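Local coordinates for protein 6-aminohexanoate-dimer hydrolase (Bacillus anthracis, PDB 4GB7) that probably hydrolyses the amide bond of 6-aminohexanoate dimers, or of a related small substrate, as a serine hydrolase of the beta-lactamase fold, at residues K45-D50 / Q210-S215; L218-D221 / P227-I230; F89-R94 / T99-L104; N108-F113 / S404-M409; E275-Q280 / Q327-S332. One frame throughout, in Å; residues are numbered along the deposited sequence.

Interaction 1 (K45-D50 / Q210-S215); sequences KNWLDD and QLYLAS
The indole of Trp47 presents the edge of its six-membered ring to the face of the Tyr212 phenol, an edge-to-face (T-shaped) pair with centroids 5.3 Å apart and planes at 65°. CZ2 of Trp47 stands above the Tyr212 ring near its rim, 3.9 Å from Tyr212 CD2, and the neighbouring CH2 lies over the CE2-CZ side. One face of the indole is covered by CG of Leu48, 3.3 Å above the plane and over its centre, while Leu48 CD1 reaches on to the phenol, 4.1 Å from Tyr212 CE2. With CG placed between the backbone N and the carbonyl carbon (chi1 69°), Trp47 folds back beneath its own neighbour, and indole and leucine meet the phenol together. A type I turn from Asn46 to Asp49 sets the two residues side by side. Phe63 meets the indole as well, and the indole NE1 makes a weak hydrogen bond to Ile217 O. The N-terminal loop thus packs on helix 206-214 of the beta-lactamase-like fold, where the Tyr212 side chain lies near a putative SxxK motif. All three touching side chains are buried, and the contact rests on dispersion and on the attraction of slightly positive ring hydrogens for pi electrons.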
# COMPACT_ATOMS: atom_id res chain seq x y z
N LYS A 45 19.09 12.64 2.13
CA LYS A 45 19.79 12.16 0.94
C LYS A 45 19.77 10.65 0.86
O LYS A 45 19.51 10.10 -0.22
CB LYS A 45 21.24 12.69 0.86
CG LYS A 45 21.79 12.68 -0.55
CD LYS A 45 23.23 13.23 -0.70
CE LYS A 45 23.51 14.51 0.08
NZ LYS A 45 23.72 14.28 1.55
N ASN A 46 19.96 9.98 2.01
CA ASN A 46 20.25 8.57 2.04
C ASN A 46 19.21 7.61 2.64
O ASN A 46 19.45 6.41 2.63
CB ASN A 46 21.61 8.31 2.74
CG ASN A 46 21.56 8.47 4.27
OD1 ASN A 46 20.49 8.58 4.88
ND2 ASN A 46 22.75 8.50 4.89
N TRP A 47 18.07 8.13 3.11
CA TRP A 47 17.15 7.33 3.88
C TRP A 47 16.58 6.15 3.12
O TRP A 47 16.14 5.19 3.76
CB TRP A 47 16.03 8.16 4.46
CG TRP A 47 15.06 8.70 3.48
CD1 TRP A 47 15.17 9.85 2.72
CD2 TRP A 47 13.82 8.09 3.08
NE1 TRP A 47 14.05 10.03 1.92
CE2 TRP A 47 13.21 8.98 2.09
CE3 TRP A 47 13.14 6.96 3.46
CZ2 TRP A 47 12.00 8.71 1.51
CZ3 TRP A 47 11.91 6.70 2.87
CH2 TRP A 47 11.36 7.55 1.91
N LEU A 48 16.57 6.23 1.79
CA LEU A 48 16.05 5.20 0.91
C LEU A 48 17.07 4.16 0.50
O LEU A 48 16.75 3.20 -0.24
CB LEU A 48 15.53 5.84 -0.37
CG LEU A 48 14.26 6.62 -0.18
CD1 LEU A 48 13.94 7.28 -1.52
CD2 LEU A 48 13.11 5.72 0.30
N ASP A 49 18.29 4.33 0.96
CA ASP A 49 19.39 3.48 0.51
C ASP A 49 19.71 2.49 1.62
O ASP A 49 19.56 2.82 2.79
CB ASP A 49 20.64 4.32 0.24
CG ASP A 49 20.49 5.27 -0.90
OD1 ASP A 49 19.75 4.98 -1.87
OD2 ASP A 49 21.16 6.33 -0.80
N ASP A 50 20.18 1.31 1.23
CA ASP A 50 20.75 0.38 2.17
C ASP A 50 22.05 0.99 2.71
O ASP A 50 22.86 1.50 1.92
CB ASP A 50 21.07 -0.97 1.50
CG ASP A 50 21.44 -2.03 2.52
OD1 ASP A 50 20.56 -2.43 3.33
OD2 ASP A 50 22.61 -2.50 2.49
N GLN A 210 9.15 12.86 -7.01
CA GLN A 210 8.38 14.11 -6.93
C GLN A 210 7.50 14.19 -5.70
O GLN A 210 7.38 15.25 -5.07
CB GLN A 210 7.56 14.37 -8.18
CG GLN A 210 8.41 14.64 -9.43
CD GLN A 210 9.49 15.69 -9.21
OE1 GLN A 210 9.18 16.82 -8.82
NE2 GLN A 210 10.76 15.32 -9.43
N LEU A 211 6.91 13.06 -5.32
CA LEU A 211 6.07 13.05 -4.11
C LEU A 211 6.91 13.30 -2.90
O LEU A 211 6.56 14.07 -2.03
CB LEU A 211 5.35 11.70 -3.99
CG LEU A 211 4.49 11.48 -2.73
CD1 LEU A 211 3.21 12.31 -2.87
CD2 LEU A 211 4.20 9.98 -2.52
N TYR A 212 8.09 12.67 -2.86
CA TYR A 212 8.98 12.90 -1.74
C TYR A 212 9.59 14.34 -1.72
O TYR A 212 9.68 14.91 -0.65
CB TYR A 212 10.08 11.85 -1.70
CG TYR A 212 9.58 10.42 -1.56
CD1 TYR A 212 8.38 10.11 -0.93
CD2 TYR A 212 10.37 9.37 -1.96
CE1 TYR A 212 7.95 8.81 -0.79
CE2 TYR A 212 9.93 8.05 -1.86
CZ TYR A 212 8.75 7.77 -1.24
OH TYR A 212 8.35 6.46 -1.12
N LEU A 213 9.95 14.90 -2.87
CA LEU A 213 10.40 16.29 -2.94
C LEU A 213 9.26 17.23 -2.50
O LEU A 213 9.46 18.13 -1.70
CB LEU A 213 10.85 16.64 -4.34
CG LEU A 213 12.22 16.05 -4.71
CD1 LEU A 213 12.33 15.96 -6.24
CD2 LEU A 213 13.37 16.82 -4.07
N ALA A 214 8.06 16.97 -2.99
CA ALA A 214 6.86 17.73 -2.56
C ALA A 214 6.63 17.72 -1.05
O ALA A 214 6.14 18.71 -0.47
CB ALA A 214 5.62 17.23 -3.29
N SER A 215 6.99 16.60 -0.42
CA SER A 215 6.81 16.39 1.00
C SER A 215 8.03 16.80 1.81
O SER A 215 8.05 16.59 3.02
CB SER A 215 6.56 14.90 1.28
OG SER A 215 5.48 14.40 0.55

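Interaction 2 (L218-D221 / P227-I230); sequences LPRD and PMKI
Arg220 stretches across to the backbone of Pro227 and Met228, joining two parts of the irregular connection between helix 206-214 and helix 230-235 in the beta-lactamase fold. Its chain is extended from CG to NE, with chi2 165° and chi3 174°, which carries the guanidinium the full length of the side chain. Arginine suits this place because one flat, charged group can serve several acceptors at once.

The close-packed part lies round NH2. It donates to Met228 O at 3.2 Å, but the bond is bent, with an N-H...O angle of 140°, and the nitrogen sits above the carbonyl plane and not on a lone pair. NH2 also has a stronger partner in Leu213 O at the end of helix 206-214, and NH1 forms a salt bridge with Glu293. Those bonds probably fix the rotation of the guanidinium, leaving Met228 O to take an oblique approach. Pro227, which is buried, turns its ring onto Gln210 and Ala214 of the same helix.

The looser side belongs to the side chain of Met228, a selenomethionine in this crystal and exposed to solvent. Bends at chi2 and chi3 fold its flexible chain back over one face of the guanidinium, where the selenium lies 3.7 Å above the plane and towards the rim. This polarisable, apolar end covers the flat cation without competing for its N-H groups. The terminal methyl comes nearer still: Met228 CE is 3.5 Å from Arg220 NH1.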
# COMPACT_ATOMS: atom_id res chain seq x y z
N LEU A 218 13.04 14.49 0.45
CA LEU A 218 14.30 14.40 -0.33
C LEU A 218 14.91 15.79 -0.38
O LEU A 218 14.23 16.79 -0.14
CB LEU A 218 14.08 13.86 -1.73
CG LEU A 218 13.76 12.36 -1.82
CD1 LEU A 218 13.35 11.98 -3.23
CD2 LEU A 218 14.97 11.56 -1.33
N PRO A 219 16.22 15.88 -0.69
CA PRO A 219 16.89 17.18 -0.59
C PRO A 219 16.45 18.15 -1.69
O PRO A 219 16.42 17.76 -2.88
CB PRO A 219 18.35 16.84 -0.78
CG PRO A 219 18.44 15.41 -0.43
CD PRO A 219 17.18 14.82 -0.95
N ARG A 220 16.13 19.38 -1.31
CA ARG A 220 15.79 20.39 -2.30
C ARG A 220 17.04 21.24 -2.47
O ARG A 220 17.48 21.90 -1.53
CB ARG A 220 14.62 21.24 -1.85
CG ARG A 220 13.30 20.53 -1.70
CD ARG A 220 12.27 21.34 -0.91
NE ARG A 220 10.94 20.72 -0.88
CZ ARG A 220 9.91 21.17 -0.17
NH1 ARG A 220 10.05 22.26 0.59
NH2 ARG A 220 8.72 20.54 -0.23
N ASP A 221 17.63 21.20 -3.66
CA ASP A 221 18.92 21.85 -3.86
C ASP A 221 18.78 23.36 -3.95
O ASP A 221 17.67 23.91 -3.80
CB ASP A 221 19.68 21.23 -5.05
CG ASP A 221 19.08 21.56 -6.39
OD1 ASP A 221 18.28 22.53 -6.53
OD2 ASP A 221 19.43 20.82 -7.33
N PRO A 227 7.81 21.22 -6.61
CA PRO A 227 6.65 21.35 -5.72
C PRO A 227 7.03 21.54 -4.25
O PRO A 227 8.00 20.92 -3.76
CB PRO A 227 5.89 20.03 -5.99
CG PRO A 227 6.98 19.07 -6.34
CD PRO A 227 7.83 19.90 -7.27
N MSE A 228 6.27 22.39 -3.54
CA MSE A 228 6.54 22.68 -2.12
C MSE A 228 5.60 21.95 -1.16
O MSE A 228 5.86 21.88 0.03
CB MSE A 228 6.48 24.20 -1.86
CG MSE A 228 7.50 25.06 -2.67
SE MSE A 228 9.34 24.60 -2.22
CE MSE A 228 9.42 25.49 -0.46
N LYS A 229 4.52 21.40 -1.72
CA LYS A 229 3.56 20.60 -1.01
C LYS A 229 2.97 19.64 -2.03
O LYS A 229 3.08 19.87 -3.22
CB LYS A 229 2.51 21.49 -0.38
CG LYS A 229 1.67 22.26 -1.37
CD LYS A 229 0.71 23.17 -0.63
CE LYS A 229 -0.20 23.90 -1.57
NZ LYS A 229 -1.32 24.56 -0.86
N ILE A 230 2.31 18.58 -1.57
CA ILE A 230 1.79 17.53 -2.46
C ILE A 230 0.86 18.09 -3.56
O ILE A 230 0.97 17.70 -4.73
CB ILE A 230 1.10 16.42 -1.64
CG1 ILE A 230 2.12 15.65 -0.81
CG2 ILE A 230 0.33 15.44 -2.55
CD1 ILE A 230 1.44 14.79 0.24

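Interaction 3 (F89-R94 / T99-L104); sequences FAVQRR and TPLKEL
Backbone hydrogen bonds join Val91 and Thr99 in both directions, as an antiparallel hydrogen-bonded pair: Val91 N to Thr99 O and Thr99 N to Val91 O, each 2.8 Å long. One step on, Ala90 faces Pro100 as a non-hydrogen-bonded pair, where proline's missing N-H costs no bond between the two strands. Beyond it Leu101 N, in the first turn of the helix, donates to Phe89 O at 2.8 Å, and Pro100 CA adds a C-H...O contact to the same oxygen.

Apolar contacts fill the face on which Val91 lies. Its two branches part: CG1, anti to the backbone N (chi1 180°), presses on Leu104 CD2 at a tight 3.5 Å, whereas CG2 meets Leu101 CD1 at 3.7 Å. A beta-branched residue suits the strand and lets one side chain touch both leucines, which lie one helical turn apart; Val405 and Met409 of helix 402-417 close over the valine too.

Arg93 supplies the charged side chain, on the exposed side of the hairpin. Its extended chain lays the guanidinium over the Thr99 methyl, with CG2 3.6 Å from the plane, while NH1 comes 3.5 Å from Leu104 CD1. The arginine thus covers the Thr99 methyl with one flat face, meets Leu104 obliquely, and itself stays exposed.

Together these contacts form a two-stranded beta hairpin whose second strand runs directly into helix 101-107, with Pro100 at the N-cap position.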
# COMPACT_ATOMS: atom_id res chain seq x y z
N PHE A 89 9.90 -24.36 6.18
CA PHE A 89 9.11 -24.57 5.01
C PHE A 89 9.98 -24.36 3.74
O PHE A 89 10.72 -23.36 3.62
CB PHE A 89 7.92 -23.65 4.99
CG PHE A 89 7.00 -23.89 3.82
CD1 PHE A 89 6.12 -24.95 3.84
CD2 PHE A 89 7.07 -23.11 2.67
CE1 PHE A 89 5.25 -25.16 2.80
CE2 PHE A 89 6.22 -23.34 1.62
CZ PHE A 89 5.32 -24.38 1.69
N ALA A 90 9.94 -25.34 2.84
CA ALA A 90 10.79 -25.30 1.63
C ALA A 90 10.13 -24.43 0.59
O ALA A 90 9.06 -24.75 0.09
CB ALA A 90 11.12 -26.66 1.09
N VAL A 91 10.78 -23.29 0.33
CA VAL A 91 10.37 -22.35 -0.70
C VAL A 91 11.11 -22.67 -1.99
O VAL A 91 12.34 -22.81 -2.01
CB VAL A 91 10.67 -20.89 -0.30
CG1 VAL A 91 10.24 -19.92 -1.40
CG2 VAL A 91 9.98 -20.56 1.05
N GLN A 92 10.37 -22.76 -3.08
CA GLN A 92 11.03 -23.01 -4.36
C GLN A 92 11.56 -21.68 -4.92
O GLN A 92 10.78 -20.86 -5.40
CB GLN A 92 10.13 -23.74 -5.33
CG GLN A 92 9.73 -25.13 -4.83
CD GLN A 92 8.77 -25.84 -5.76
OE1 GLN A 92 9.20 -26.43 -6.75
NE2 GLN A 92 7.43 -25.79 -5.45
N ARG A 93 12.88 -21.48 -4.91
CA ARG A 93 13.43 -20.31 -5.61
C ARG A 93 13.05 -20.47 -7.11
O ARG A 93 12.59 -19.56 -7.79
CB ARG A 93 14.95 -20.27 -5.56
CG ARG A 93 15.56 -20.08 -4.22
CD ARG A 93 17.01 -19.73 -4.40
NE ARG A 93 17.65 -19.64 -3.11
CZ ARG A 93 17.69 -18.52 -2.38
NH1 ARG A 93 17.13 -17.38 -2.83
NH2 ARG A 93 18.31 -18.55 -1.21
N ARG A 94 13.22 -21.70 -7.58
CA ARG A 94 12.78 -22.16 -8.87
C ARG A 94 12.60 -23.70 -8.70
O ARG A 94 12.99 -24.29 -7.65
CB ARG A 94 13.77 -21.74 -9.96
CG ARG A 94 15.02 -22.57 -9.94
CD ARG A 94 16.14 -21.96 -10.75
NE ARG A 94 17.35 -22.75 -10.60
CZ ARG A 94 18.56 -22.32 -10.94
NH1 ARG A 94 18.71 -21.11 -11.48
NH2 ARG A 94 19.61 -23.09 -10.77
N THR A 99 14.70 -23.54 -0.72
CA THR A 99 15.44 -22.88 0.33
C THR A 99 14.49 -22.62 1.50
O THR A 99 13.29 -22.36 1.28
CB THR A 99 16.13 -21.61 -0.22
OG1 THR A 99 17.15 -21.22 0.68
CG2 THR A 99 15.14 -20.50 -0.44
N PRO A 100 14.97 -22.71 2.76
CA PRO A 100 14.03 -22.61 3.87
C PRO A 100 13.45 -21.18 4.03
O PRO A 100 14.15 -20.17 3.84
CB PRO A 100 14.82 -23.03 5.11
CG PRO A 100 16.15 -23.36 4.64
CD PRO A 100 16.31 -23.12 3.18
N LEU A 101 12.19 -21.11 4.39
CA LEU A 101 11.46 -19.84 4.41
C LEU A 101 12.06 -18.73 5.30
O LEU A 101 12.27 -17.61 4.83
CB LEU A 101 10.02 -20.10 4.85
CG LEU A 101 9.13 -18.89 5.06
CD1 LEU A 101 8.96 -18.18 3.72
CD2 LEU A 101 7.80 -19.31 5.66
N LYS A 102 12.35 -19.02 6.57
CA LYS A 102 12.81 -17.94 7.46
C LYS A 102 14.13 -17.34 6.96
O LYS A 102 14.30 -16.13 6.95
CB LYS A 102 12.91 -18.42 8.93
CG LYS A 102 13.24 -17.32 9.96
CD LYS A 102 13.62 -17.93 11.32
CE LYS A 102 14.06 -16.92 12.39
NZ LYS A 102 14.64 -17.63 13.58
N GLU A 103 15.09 -18.19 6.57
CA GLU A 103 16.32 -17.67 6.04
C GLU A 103 16.17 -16.89 4.76
O GLU A 103 16.86 -15.88 4.57
CB GLU A 103 17.28 -18.83 5.80
CG GLU A 103 17.95 -19.30 7.08
CD GLU A 103 19.02 -18.32 7.54
OE1 GLU A 103 20.14 -18.40 6.96
OE2 GLU A 103 18.76 -17.45 8.42
N LEU A 104 15.23 -17.30 3.91
CA LEU A 104 14.97 -16.60 2.62
C LEU A 104 14.42 -15.19 2.94
O LEU A 104 14.87 -14.18 2.41
CB LEU A 104 14.00 -17.38 1.74
CG LEU A 104 13.49 -16.70 0.45
CD1 LEU A 104 14.60 -16.63 -0.59
CD2 LEU A 104 12.30 -17.49 -0.06

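Interaction 4 (N108-F113 / S404-M409); sequences NKTDAF and SVYSNM
Tyr406, with CG anti to its carbonyl carbon (chi1 -74°), sends its phenol from the helix towards the start of strand 110-117, and Thr110 holds OG1 beside its own backbone N (chi1 -58°), where it passes alongside the phenol's hydroxyl end. The two hydroxyl oxygens, Thr110 OG1 and Tyr406 OH, come to 3.3 Å. Thr110 OG1 is already engaged by Leu105 O and His391. A water lies in the plane of the phenol at its edge, 2.7 Å from Tyr406 OH, and donates to Asn108 O at 2.8 Å; tyrosine suits the place because its long ring carries a hydroxyl from the helix to this water. Here the C-terminal helix 402-417 packs on the central antiparallel sheet of the beta-lactamase fold. The strand is entered from helix 101-107 through a Schellman motif with Lys109, at positive phi, as its C-prime residue. The Asn108 side chain runs past the phenol in the opposite direction and brings CB within 3.3 Å of Tyr406 OH, while its ND2 turns back to Leu104 O. Further along the strand, the contact is apolar: the methyl CE of selenomethionine Met409 approaches Phe113 obliquely, 3.9 Å from both CE1 and CZ. His391 meets Phe113 edge-to-face and also touches the Tyr406 ring.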
# COMPACT_ATOMS: atom_id res chain seq x y z
N ASN A 108 16.44 -11.45 2.24
CA ASN A 108 15.86 -10.40 1.43
C ASN A 108 15.32 -9.23 2.24
O ASN A 108 14.49 -8.45 1.77
CB ASN A 108 14.82 -10.96 0.47
CG ASN A 108 15.46 -11.85 -0.57
OD1 ASN A 108 15.90 -11.39 -1.64
ND2 ASN A 108 15.52 -13.15 -0.27
N LYS A 109 15.85 -9.09 3.43
CA LYS A 109 15.66 -7.89 4.25
C LYS A 109 14.19 -7.74 4.64
O LYS A 109 13.71 -6.65 4.82
CB LYS A 109 16.27 -6.66 3.59
CG LYS A 109 17.78 -6.84 3.43
CD LYS A 109 18.44 -5.64 2.73
CE LYS A 109 19.95 -5.72 2.74
NZ LYS A 109 20.49 -6.89 2.03
N THR A 110 13.50 -8.86 4.83
CA THR A 110 12.18 -8.83 5.43
C THR A 110 12.30 -8.37 6.91
O THR A 110 13.22 -8.73 7.64
CB THR A 110 11.54 -10.22 5.39
OG1 THR A 110 11.45 -10.66 4.03
CG2 THR A 110 10.19 -10.29 6.20
N ASP A 111 11.38 -7.53 7.31
CA ASP A 111 11.26 -7.07 8.71
C ASP A 111 10.14 -7.77 9.48
O ASP A 111 10.28 -7.96 10.70
CB ASP A 111 11.04 -5.55 8.78
CG ASP A 111 12.23 -4.75 8.30
OD1 ASP A 111 13.39 -5.11 8.56
OD2 ASP A 111 12.01 -3.74 7.63
N ALA A 112 9.02 -8.05 8.79
CA ALA A 112 7.87 -8.72 9.37
C ALA A 112 7.18 -9.59 8.35
O ALA A 112 7.02 -9.21 7.19
CB ALA A 112 6.87 -7.72 9.94
N PHE A 113 6.71 -10.73 8.83
CA PHE A 113 6.01 -11.68 7.99
C PHE A 113 4.91 -12.29 8.85
O PHE A 113 5.19 -12.86 9.88
CB PHE A 113 6.97 -12.70 7.41
CG PHE A 113 6.36 -13.58 6.38
CD1 PHE A 113 6.17 -13.12 5.09
CD2 PHE A 113 5.96 -14.88 6.69
CE1 PHE A 113 5.62 -13.94 4.12
CE2 PHE A 113 5.46 -15.71 5.72
CZ PHE A 113 5.25 -15.23 4.44
N SER A 404 8.64 -12.67 -7.86
CA SER A 404 8.05 -13.92 -8.32
C SER A 404 8.26 -15.12 -7.35
O SER A 404 7.42 -16.00 -7.23
CB SER A 404 8.62 -14.30 -9.69
OG SER A 404 8.06 -15.51 -10.17
N VAL A 405 9.43 -15.17 -6.72
CA VAL A 405 9.65 -16.17 -5.68
C VAL A 405 8.60 -16.05 -4.56
O VAL A 405 7.95 -17.04 -4.19
CB VAL A 405 11.06 -16.10 -5.09
CG1 VAL A 405 11.21 -17.02 -3.87
CG2 VAL A 405 12.10 -16.47 -6.17
N TYR A 406 8.38 -14.84 -4.07
CA TYR A 406 7.37 -14.60 -3.07
C TYR A 406 5.97 -14.92 -3.55
O TYR A 406 5.20 -15.56 -2.83
CB TYR A 406 7.46 -13.15 -2.61
CG TYR A 406 8.61 -12.74 -1.70
CD1 TYR A 406 9.43 -13.67 -1.06
CD2 TYR A 406 8.87 -11.39 -1.48
CE1 TYR A 406 10.39 -13.26 -0.19
CE2 TYR A 406 9.83 -10.96 -0.62
CZ TYR A 406 10.61 -11.90 0.01
OH TYR A 406 11.57 -11.49 0.88
N SER A 407 5.62 -14.50 -4.77
CA SER A 407 4.28 -14.73 -5.26
C SER A 407 3.94 -16.21 -5.32
O SER A 407 2.85 -16.63 -4.95
CB SER A 407 4.09 -14.09 -6.65
OG SER A 407 4.22 -12.69 -6.55
N ASN A 408 4.92 -17.01 -5.78
CA ASN A 408 4.75 -18.44 -5.84
C ASN A 408 4.78 -19.07 -4.44
O ASN A 408 4.03 -20.00 -4.17
CB ASN A 408 5.84 -19.05 -6.73
CG ASN A 408 5.47 -18.95 -8.21
OD1 ASN A 408 4.58 -19.71 -8.66
ND2 ASN A 408 6.11 -18.01 -8.96
N MSE A 409 5.63 -18.57 -3.56
CA MSE A 409 5.73 -19.05 -2.17
C MSE A 409 4.39 -18.88 -1.45
O MSE A 409 3.95 -19.74 -0.66
CB MSE A 409 6.80 -18.24 -1.45
CG MSE A 409 7.02 -18.52 0.01
SE MSE A 409 8.36 -17.20 0.51
CE MSE A 409 7.16 -15.80 1.06
O HOH W 1 11.81 -8.80 1.19

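Interaction 5 (E275-Q280 / Q327-S332); sequences ERIWSQ and QILPSS
Ile277 and Leu329 cross at about a right angle, joining the end of helix 269-278 to the loop after strand 326-327 by apolar packing. Ile277 CG1 is 4.1 Å from Leu329 CD2, and Ile277 CD1 lies beside both leucine methyls. These branched, buried side chains share a further neighbour, Phe313 of helix 307-318. Ile328 works nearer the surface. Its CG2, anti to the backbone N, points at the helix end, 3.4 Å from Arg276 O and 4.1 Å from Gln280 CB, so that one methyl touches both a carbonyl oxygen and an aliphatic carbon of the helix end.

A water-mediated link accompanies this packing. One water donates to Arg276 O and to Ile328 O, both at 2.6 Å, and so joins two backbone acceptors that could not bond each other directly. In this helical part of the beta-lactamase fold, a wider pi-type turn spans 275-278.

Two side-chain hydrogen bonds lie within the segments. Gln280 bends at chi2 so that NE2 gives a nearly straight bond to Ser279 OG (174°), with the oxygen in the amide plane. In the loop, Gln327 NE2 reaches forward to Leu329 O at 2.8 Å, almost in line with the C=O, and also bonds Asn320 O. The guanidinium of Arg276 turns elsewhere, to a salt bridge with Glu156.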
# COMPACT_ATOMS: atom_id res chain seq x y z
N GLU A 275 -11.50 7.02 11.84
CA GLU A 275 -12.92 6.91 12.17
C GLU A 275 -13.59 5.74 11.44
O GLU A 275 -14.42 5.00 11.97
CB GLU A 275 -13.61 8.24 11.83
CG GLU A 275 -13.20 9.35 12.79
CD GLU A 275 -13.81 10.69 12.51
OE1 GLU A 275 -14.66 10.79 11.63
OE2 GLU A 275 -13.47 11.64 13.22
N ARG A 276 -13.21 5.55 10.18
CA ARG A 276 -13.89 4.57 9.35
C ARG A 276 -13.35 3.16 9.48
O ARG A 276 -14.07 2.18 9.21
CB ARG A 276 -13.84 5.03 7.91
CG ARG A 276 -14.66 6.27 7.63
CD ARG A 276 -14.28 6.91 6.30
NE ARG A 276 -15.16 8.05 6.00
CZ ARG A 276 -16.37 7.95 5.44
NH1 ARG A 276 -16.87 6.76 5.05
NH2 ARG A 276 -17.08 9.06 5.24
N ILE A 277 -12.07 3.02 9.80
CA ILE A 277 -11.42 1.72 9.72
C ILE A 277 -10.60 1.43 10.99
O ILE A 277 -10.83 0.40 11.64
CB ILE A 277 -10.49 1.57 8.47
CG1 ILE A 277 -11.30 1.76 7.20
CG2 ILE A 277 -9.64 0.29 8.58
CD1 ILE A 277 -10.46 1.89 5.93
N TRP A 278 -9.67 2.31 11.32
CA TRP A 278 -8.61 1.97 12.31
C TRP A 278 -9.14 1.82 13.73
O TRP A 278 -8.52 1.20 14.58
CB TRP A 278 -7.42 2.98 12.29
CG TRP A 278 -6.12 2.26 12.45
CD1 TRP A 278 -5.41 2.01 13.61
CD2 TRP A 278 -5.40 1.59 11.39
NE1 TRP A 278 -4.30 1.25 13.35
CE2 TRP A 278 -4.26 0.93 12.02
CE3 TRP A 278 -5.59 1.47 10.02
CZ2 TRP A 278 -3.33 0.22 11.26
CZ3 TRP A 278 -4.67 0.73 9.28
CH2 TRP A 278 -3.56 0.15 9.87
N SER A 279 -10.26 2.46 14.01
CA SER A 279 -10.90 2.42 15.31
C SER A 279 -11.98 1.33 15.37
O SER A 279 -12.55 1.15 16.42
CB SER A 279 -11.54 3.76 15.64
OG SER A 279 -12.61 4.05 14.79
N GLN A 280 -12.25 0.65 14.24
CA GLN A 280 -13.43 -0.21 14.09
C GLN A 280 -13.17 -1.68 14.02
O GLN A 280 -14.12 -2.44 14.08
CB GLN A 280 -14.16 0.18 12.80
CG GLN A 280 -14.52 1.66 12.74
CD GLN A 280 -15.66 1.93 13.64
OE1 GLN A 280 -16.73 1.36 13.46
NE2 GLN A 280 -15.45 2.82 14.62
N GLN A 327 -21.13 -4.06 8.64
CA GLN A 327 -20.52 -3.71 7.39
C GLN A 327 -19.65 -2.45 7.54
O GLN A 327 -20.07 -1.34 7.32
CB GLN A 327 -21.63 -3.51 6.34
CG GLN A 327 -21.16 -3.72 4.93
CD GLN A 327 -20.72 -5.15 4.66
OE1 GLN A 327 -21.42 -6.11 5.02
NE2 GLN A 327 -19.56 -5.30 4.02
N ILE A 328 -18.40 -2.68 7.88
CA ILE A 328 -17.41 -1.63 8.06
C ILE A 328 -17.08 -0.94 6.75
O ILE A 328 -16.97 0.31 6.70
CB ILE A 328 -16.12 -2.17 8.71
CG1 ILE A 328 -16.44 -2.91 9.99
CG2 ILE A 328 -15.15 -1.02 8.97
CD1 ILE A 328 -17.20 -2.17 11.03
N LEU A 329 -16.89 -1.75 5.71
CA LEU A 329 -16.60 -1.27 4.39
C LEU A 329 -17.52 -1.96 3.39
O LEU A 329 -18.01 -3.03 3.64
CB LEU A 329 -15.13 -1.59 4.06
CG LEU A 329 -14.07 -0.72 4.77
CD1 LEU A 329 -12.70 -1.24 4.41
CD2 LEU A 329 -14.22 0.75 4.47
N PRO A 330 -17.79 -1.31 2.25
CA PRO A 330 -18.66 -1.90 1.27
C PRO A 330 -18.22 -3.30 0.83
O PRO A 330 -17.03 -3.55 0.53
CB PRO A 330 -18.59 -0.91 0.10
CG PRO A 330 -18.16 0.37 0.71
CD PRO A 330 -17.28 0.01 1.85
N SER A 331 -19.20 -4.21 0.78
CA SER A 331 -18.94 -5.55 0.28
C SER A 331 -18.55 -5.50 -1.21
O SER A 331 -17.93 -6.41 -1.73
CB SER A 331 -20.16 -6.46 0.50
OG SER A 331 -21.26 -5.94 -0.23
N SER A 332 -18.92 -4.45 -1.91
CA SER A 332 -18.55 -4.32 -3.33
C SER A 332 -17.03 -4.32 -3.59
O SER A 332 -16.62 -4.67 -4.69
CB SER A 332 -19.14 -3.04 -3.93
OG SER A 332 -18.51 -1.88 -3.40
O HOH W 2 -16.42 2.42 8.09

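In the fold
Interactions 1 and 2 are neighbours, their centres 9 Å apart: Arg220 NH2 makes a probable hydrogen bond of 2.9 Å to Leu213 O, and Leu218 packs on Tyr212. Interactions 3 and 4 form a second pair, also 9 Å between centres, where Leu101, Val91 and Met409 merge the hairpin with the C-terminal helix. The two pairs are bridged by packing of Asp50 against Lys109, although the centres of interactions 1 and 4 lie 24 Å apart. Interaction 5 touches none of the others; its nearest atoms are about 13 Å from those of interaction 4 and about 17 Å from those of interaction 1, which lies across the chain's centre. The Tyr212 side chain lies near the putative SxxK site of Ser140, Lys143 and Tyr249, without touching it.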